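Local coordinates for polyketide synthase/nonribosomal peptide synthetase hybrid RzxB (Pseudomonas fluorescens, PDB 5IL6), which probably dehydrates beta-hydroxyacyl intermediates during rhizoxin assembly, acting as a dehydratase domain of a trans-AT polyketide synthase, at residues A210-L222 with I251-L265. Residues are numbered along the deposited sequence; the frame is centred on the assembly and turned at random.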
loop_
_atom_site.group_PDB
_atom_site.type_symbol
_atom_site.label_atom_id
_atom_site.label_comp_id
_atom_site.label_asym_id
_atom_site.label_seq_id
_atom_site.Cartn_x
_atom_site.Cartn_y
_atom_site.Cartn_z
ATOM N N ALA A 210 -4.913 -4.551 -4.141
ATOM C CA ALA A 210 -6.119 -3.833 -3.743
ATOM C C ALA A 210 -6.167 -2.456 -4.391
ATOM O O ALA A 210 -7.218 -2.027 -4.884
ATOM C CB ALA A 210 -6.184 -3.716 -2.219
ATOM N N MET A 211 -5.031 -1.755 -4.415
ATOM C CA MET A 211 -4.978 -0.440 -5.043
ATOM C C MET A 211 -5.121 -0.541 -6.556
ATOM O O MET A 211 -5.748 0.321 -7.183
ATOM C CB MET A 211 -3.669 0.259 -4.680
ATOM C CG MET A 211 -3.528 0.577 -3.205
ATOM S SD MET A 211 -2.050 1.551 -2.866
ATOM C CE MET A 211 -1.897 1.325 -1.100
ATOM N N GLN A 212 -4.534 -1.575 -7.162
ATOM C CA GLN A 212 -4.693 -1.773 -8.599
ATOM C C GLN A 212 -6.161 -1.840 -8.989
ATOM O O GLN A 212 -6.529 -1.450 -10.104
ATOM C CB GLN A 212 -3.986 -3.055 -9.041
ATOM C CG GLN A 212 -2.480 -3.058 -8.853
ATOM C CD GLN A 212 -1.884 -4.426 -9.115
ATOM O OE1 GLN A 212 -2.567 -5.321 -9.609
ATOM N NE2 GLN A 212 -0.615 -4.603 -8.763
ATOM N N GLY A 213 -7.014 -2.330 -8.088
ATOM C CA GLY A 213 -8.414 -2.538 -8.406
ATOM C C GLY A 213 -9.166 -1.276 -8.770
ATOM O O GLY A 213 -10.212 -1.359 -9.423
ATOM N N VAL A 214 -8.659 -0.105 -8.376
ATOM C CA VAL A 214 -9.363 1.135 -8.686
ATOM C C VAL A 214 -9.506 1.316 -10.190
ATOM O O VAL A 214 -10.418 2.013 -10.647
ATOM C CB VAL A 214 -8.644 2.352 -8.058
ATOM C CG1 VAL A 214 -8.431 2.149 -6.555
ATOM C CG2 VAL A 214 -7.319 2.638 -8.766
ATOM N N MET A 215 -8.626 0.691 -10.976
ATOM C CA MET A 215 -8.696 0.827 -12.425
ATOM C C MET A 215 -10.029 0.333 -12.970
ATOM O O MET A 215 -10.459 0.773 -14.042
ATOM C CB MET A 215 -7.539 0.068 -13.074
ATOM C CG MET A 215 -7.480 0.204 -14.588
ATOM S SD MET A 215 -7.314 1.928 -15.092
ATOM C CE MET A 215 -5.604 2.238 -14.666
ATOM N N ALA A 216 -10.695 -0.579 -12.257
ATOM C CA ALA A 216 -12.019 -1.021 -12.679
ATOM C C ALA A 216 -12.951 0.167 -12.873
ATOM O O ALA A 216 -13.814 0.156 -13.759
ATOM C CB ALA A 216 -12.605 -1.991 -11.652
ATOM N N LEU A 217 -12.798 1.196 -12.045
ATOM C CA LEU A 217 -13.659 2.368 -12.081
ATOM C C LEU A 217 -13.166 3.456 -13.029
ATOM O O LEU A 217 -13.863 4.463 -13.199
ATOM C CB LEU A 217 -13.796 2.941 -10.666
ATOM C CG LEU A 217 -14.430 1.994 -9.640
ATOM C CD1 LEU A 217 -14.410 2.600 -8.248
ATOM C CD2 LEU A 217 -15.860 1.644 -10.036
ATOM N N LEU A 218 -11.999 3.284 -13.655
ATOM C CA LEU A 218 -11.402 4.331 -14.474
ATOM C C LEU A 218 -11.228 3.969 -15.943
ATOM O O LEU A 218 -10.864 4.850 -16.731
ATOM C CB LEU A 218 -10.029 4.727 -13.906
ATOM C CG LEU A 218 -10.007 5.260 -12.472
ATOM C CD1 LEU A 218 -8.580 5.539 -12.039
ATOM C CD2 LEU A 218 -10.852 6.521 -12.352
ATOM N N LEU A 219 -11.486 2.722 -16.342
ATOM C CA LEU A 219 -11.240 2.331 -17.728
ATOM C C LEU A 219 -11.969 3.248 -18.705
ATOM O O LEU A 219 -11.398 3.664 -19.719
ATOM C CB LEU A 219 -11.662 0.878 -17.949
ATOM C CG LEU A 219 -10.723 -0.202 -17.405
ATOM C CD1 LEU A 219 -11.376 -1.571 -17.515
ATOM C CD2 LEU A 219 -9.380 -0.188 -18.125
ATOM N N ASP A 220 -13.230 3.577 -18.416
ATOM C CA ASP A 220 -14.005 4.408 -19.334
ATOM C C ASP A 220 -13.554 5.865 -19.290
ATOM O O ASP A 220 -13.509 6.534 -20.327
ATOM C CB ASP A 220 -15.495 4.286 -19.018
ATOM C CG ASP A 220 -16.071 2.952 -19.449
ATOM O OD1 ASP A 220 -15.708 2.473 -20.545
ATOM O OD2 ASP A 220 -16.882 2.377 -18.692
ATOM N N GLU A 221 -13.220 6.379 -18.104
ATOM C CA GLU A 221 -12.825 7.781 -18.002
ATOM C C GLU A 221 -11.500 8.032 -18.708
ATOM O O GLU A 221 -11.371 8.980 -19.490
ATOM C CB GLU A 221 -12.720 8.211 -16.537
ATOM C CG GLU A 221 -14.043 8.331 -15.803
ATOM C CD GLU A 221 -13.961 9.271 -14.617
ATOM O OE1 GLU A 221 -13.031 10.105 -14.571
ATOM O OE2 GLU A 221 -14.830 9.176 -13.723
ATOM N N LEU A 222 -10.505 7.195 -18.440
ATOM C CA LEU A 222 -9.175 7.419 -18.980
ATOM C C LEU A 222 -9.141 7.135 -20.477
ATOM O O LEU A 222 -9.915 6.328 -21.000
ATOM C CB LEU A 222 -8.158 6.532 -18.262
ATOM C CG LEU A 222 -8.065 6.728 -16.746
ATOM C CD1 LEU A 222 -7.035 5.783 -16.147
ATOM C CD2 LEU A 222 -7.740 8.173 -16.391
ATOM N N ILE A 251 -14.379 -1.427 -3.457
ATOM C CA ILE A 251 -13.806 -0.149 -3.863
ATOM C C ILE A 251 -14.948 0.797 -4.200
ATOM O O ILE A 251 -15.882 0.418 -4.917
ATOM C CB ILE A 251 -12.859 -0.310 -5.066
ATOM C CG1 ILE A 251 -11.744 -1.310 -4.737
ATOM C CG2 ILE A 251 -12.266 1.040 -5.462
ATOM C CD1 ILE A 251 -10.898 -1.704 -5.928
ATOM N N ARG A 252 -14.872 2.024 -3.684
ATOM C CA ARG A 252 -15.872 3.053 -3.948
ATOM C C ARG A 252 -15.167 4.322 -4.396
ATOM O O ARG A 252 -14.290 4.829 -3.690
ATOM C CB ARG A 252 -16.731 3.332 -2.711
ATOM C CG ARG A 252 -17.620 4.570 -2.832
ATOM C CD ARG A 252 -18.493 4.512 -4.079
ATOM N NE ARG A 252 -19.504 5.566 -4.109
ATOM C CZ ARG A 252 -20.622 5.545 -3.389
ATOM N NH1 ARG A 252 -20.872 4.532 -2.568
ATOM N NH2 ARG A 252 -21.491 6.541 -3.488
ATOM N N ARG A 253 -15.546 4.826 -5.566
ATOM C CA ARG A 253 -15.075 6.129 -6.009
ATOM C C ARG A 253 -15.566 7.210 -5.054
ATOM O O ARG A 253 -16.717 7.191 -4.609
ATOM C CB ARG A 253 -15.568 6.405 -7.428
ATOM C CG ARG A 253 -15.110 7.727 -8.025
ATOM C CD ARG A 253 -13.841 7.567 -8.838
ATOM N NE ARG A 253 -13.488 8.809 -9.525
ATOM C CZ ARG A 253 -13.667 9.040 -10.823
ATOM N NH1 ARG A 253 -14.198 8.113 -11.612
ATOM N NH2 ARG A 253 -13.309 10.210 -11.340
ATOM N N ALA A 254 -14.687 8.153 -4.740
ATOM C CA ALA A 254 -14.999 9.258 -3.853
ATOM C C ALA A 254 -14.774 10.585 -4.564
ATOM O O ALA A 254 -14.023 10.653 -5.545
ATOM C CB ALA A 254 -14.136 9.206 -2.584
ATOM N N PRO A 255 -15.407 11.661 -4.098
ATOM C CA PRO A 255 -15.184 12.969 -4.726
ATOM C C PRO A 255 -13.724 13.382 -4.637
ATOM O O PRO A 255 -13.026 13.087 -3.665
ATOM C CB PRO A 255 -16.082 13.917 -3.921
ATOM C CG PRO A 255 -17.055 13.046 -3.206
ATOM C CD PRO A 255 -16.398 11.721 -3.011
ATOM N N SER A 256 -13.262 14.067 -5.681
ATOM C CA SER A 256 -11.893 14.555 -5.725
ATOM C C SER A 256 -11.839 15.849 -6.521
ATOM O O SER A 256 -12.646 16.076 -7.426
ATOM C CB SER A 256 -10.950 13.524 -6.355
ATOM O OG SER A 256 -9.635 14.042 -6.467
ATOM N N THR A 257 -10.867 16.688 -6.182
ATOM C CA THR A 257 -10.565 17.856 -6.992
ATOM C C THR A 257 -9.704 17.438 -8.175
ATOM O O THR A 257 -8.907 16.499 -8.087
ATOM C CB THR A 257 -9.839 18.918 -6.164
ATOM O OG1 THR A 257 -8.737 18.316 -5.469
ATOM C CG2 THR A 257 -10.784 19.546 -5.152
ATOM N N ALA A 258 -9.880 18.129 -9.295
ATOM C CA ALA A 258 -9.088 17.822 -10.477
ATOM C C ALA A 258 -7.634 18.218 -10.232
ATOM O O ALA A 258 -7.365 19.127 -9.444
ATOM C CB ALA A 258 -9.643 18.537 -11.700
ATOM N N PRO A 259 -6.686 17.544 -10.905
ATOM C CA PRO A 259 -6.868 16.457 -11.871
ATOM C C PRO A 259 -6.691 15.081 -11.237
ATOM O O PRO A 259 -6.136 14.182 -11.870
ATOM C CB PRO A 259 -5.765 16.732 -12.886
ATOM C CG PRO A 259 -4.634 17.219 -12.022
ATOM C CD PRO A 259 -5.272 17.962 -10.852
ATOM N N ASP A 260 -7.163 14.919 -10.005
ATOM C CA ASP A 260 -6.862 13.744 -9.201
ATOM C C ASP A 260 -8.069 12.820 -9.106
ATOM O O ASP A 260 -9.183 13.152 -9.520
ATOM C CB ASP A 260 -6.398 14.165 -7.804
ATOM C CG ASP A 260 -5.292 15.200 -7.854
ATOM O OD1 ASP A 260 -4.503 15.166 -8.824
ATOM O OD2 ASP A 260 -5.204 16.037 -6.931
ATOM N N TYR A 261 -7.815 11.629 -8.563
ATOM C CA TYR A 261 -8.834 10.613 -8.343
ATOM C C TYR A 261 -8.722 10.112 -6.912
ATOM O O TYR A 261 -7.615 9.966 -6.385
ATOM C CB TYR A 261 -8.673 9.448 -9.327
ATOM C CG TYR A 261 -8.710 9.877 -10.775
ATOM C CD1 TYR A 261 -7.568 10.354 -11.405
ATOM C CD2 TYR A 261 -9.884 9.809 -11.510
ATOM C CE1 TYR A 261 -7.595 10.753 -12.726
ATOM C CE2 TYR A 261 -9.922 10.204 -12.834
ATOM C CZ TYR A 261 -8.774 10.673 -13.437
ATOM O OH TYR A 261 -8.804 11.067 -14.753
ATOM N N CYS A 262 -9.866 9.843 -6.287
ATOM C CA CYS A 262 -9.911 9.447 -4.886
ATOM C C CYS A 262 -10.851 8.263 -4.708
ATOM O O CYS A 262 -11.894 8.183 -5.363
ATOM C CB CYS A 262 -10.366 10.615 -4.001
ATOM S SG CYS A 262 -10.203 10.304 -2.233
ATOM N N PHE A 263 -10.473 7.346 -3.817
ATOM C CA PHE A 263 -11.230 6.122 -3.590
ATOM C C PHE A 263 -11.189 5.752 -2.115
ATOM O O PHE A 263 -10.249 6.102 -1.397
ATOM C CB PHE A 263 -10.672 4.945 -4.406
ATOM C CG PHE A 263 -10.567 5.218 -5.879
ATOM C CD1 PHE A 263 -9.432 5.810 -6.405
ATOM C CD2 PHE A 263 -11.598 4.874 -6.736
ATOM C CE1 PHE A 263 -9.331 6.062 -7.758
ATOM C CE2 PHE A 263 -11.500 5.123 -8.091
ATOM C CZ PHE A 263 -10.365 5.718 -8.602
ATOM N N ASP A 264 -12.217 5.033 -1.674
ATOM C CA ASP A 264 -12.191 4.316 -0.408
ATOM C C ASP A 264 -12.183 2.820 -0.694
ATOM O O ASP A 264 -12.879 2.346 -1.600
ATOM C CB ASP A 264 -13.392 4.672 0.473
ATOM C CG ASP A 264 -13.524 6.164 0.710
ATOM O OD1 ASP A 264 -12.552 6.780 1.196
ATOM O OD2 ASP A 264 -14.606 6.720 0.423
ATOM N N LEU A 265 -11.391 2.076 0.076
ATOM C CA LEU A 265 -11.259 0.640 -0.107
ATOM C C LEU A 265 -11.429 -0.062 1.231
ATOM O O LEU A 265 -11.111 0.491 2.288
ATOM C CB LEU A 265 -9.894 0.253 -0.711
ATOM C CG LEU A 265 -9.553 0.767 -2.112
ATOM C CD1 LEU A 265 -9.084 2.217 -2.079
ATOM C CD2 LEU A 265 -8.501 -0.123 -2.761
HETATM O O HOH W 1 -16.066 5.828 -11.442
#
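V214 faces F263 where helix 204-212 and the helical turns that follow run obliquely along the antiparallel hairpin of strands 246-254 and 261-268, from L265 and I251 toward Y261 and R253. The CA atoms of V214 and I251 are 6.7 Å apart. The hairpin is tied by R252-D264 and A254-C262 backbone bonds. This is hot-dog fold packing, helical chain against sheet, as expected of polyketide synthase dehydratases. V214 CB sits over the centre of the F263 ring, 3.7 Å from its centroid, a CH-pi contact. L217 CD1 and L218 CD2 meet that ring at its edge. L217 CD1 also reaches I251 CG2 at 3.8 Å. With an alanine at F263, V214 CB would probably lose its aromatic face and a gap is likely to open beside L217 and L218. I251 CD1 packs on the backbone of G213, and L265 CD2 lies near A210 O. Farther along, L218 CD2 touches Y261 CD2 at 3.5 Å and sits over one face of the R253 guanidinium, toward its rim. R253 bends at chi2, which brings its guanidinium to E221. Their salt bridge is doubtful in detail: E221 is poorly ordered, NH1 to OE2 is too short, and the NH2 bonds are weak. L222 CD2 approaches Y261 OH at 3.5 Å. A water links the segments: it donates to L217 O at 3.1 Å and accepts from R253 NH1 at 3.0 Å.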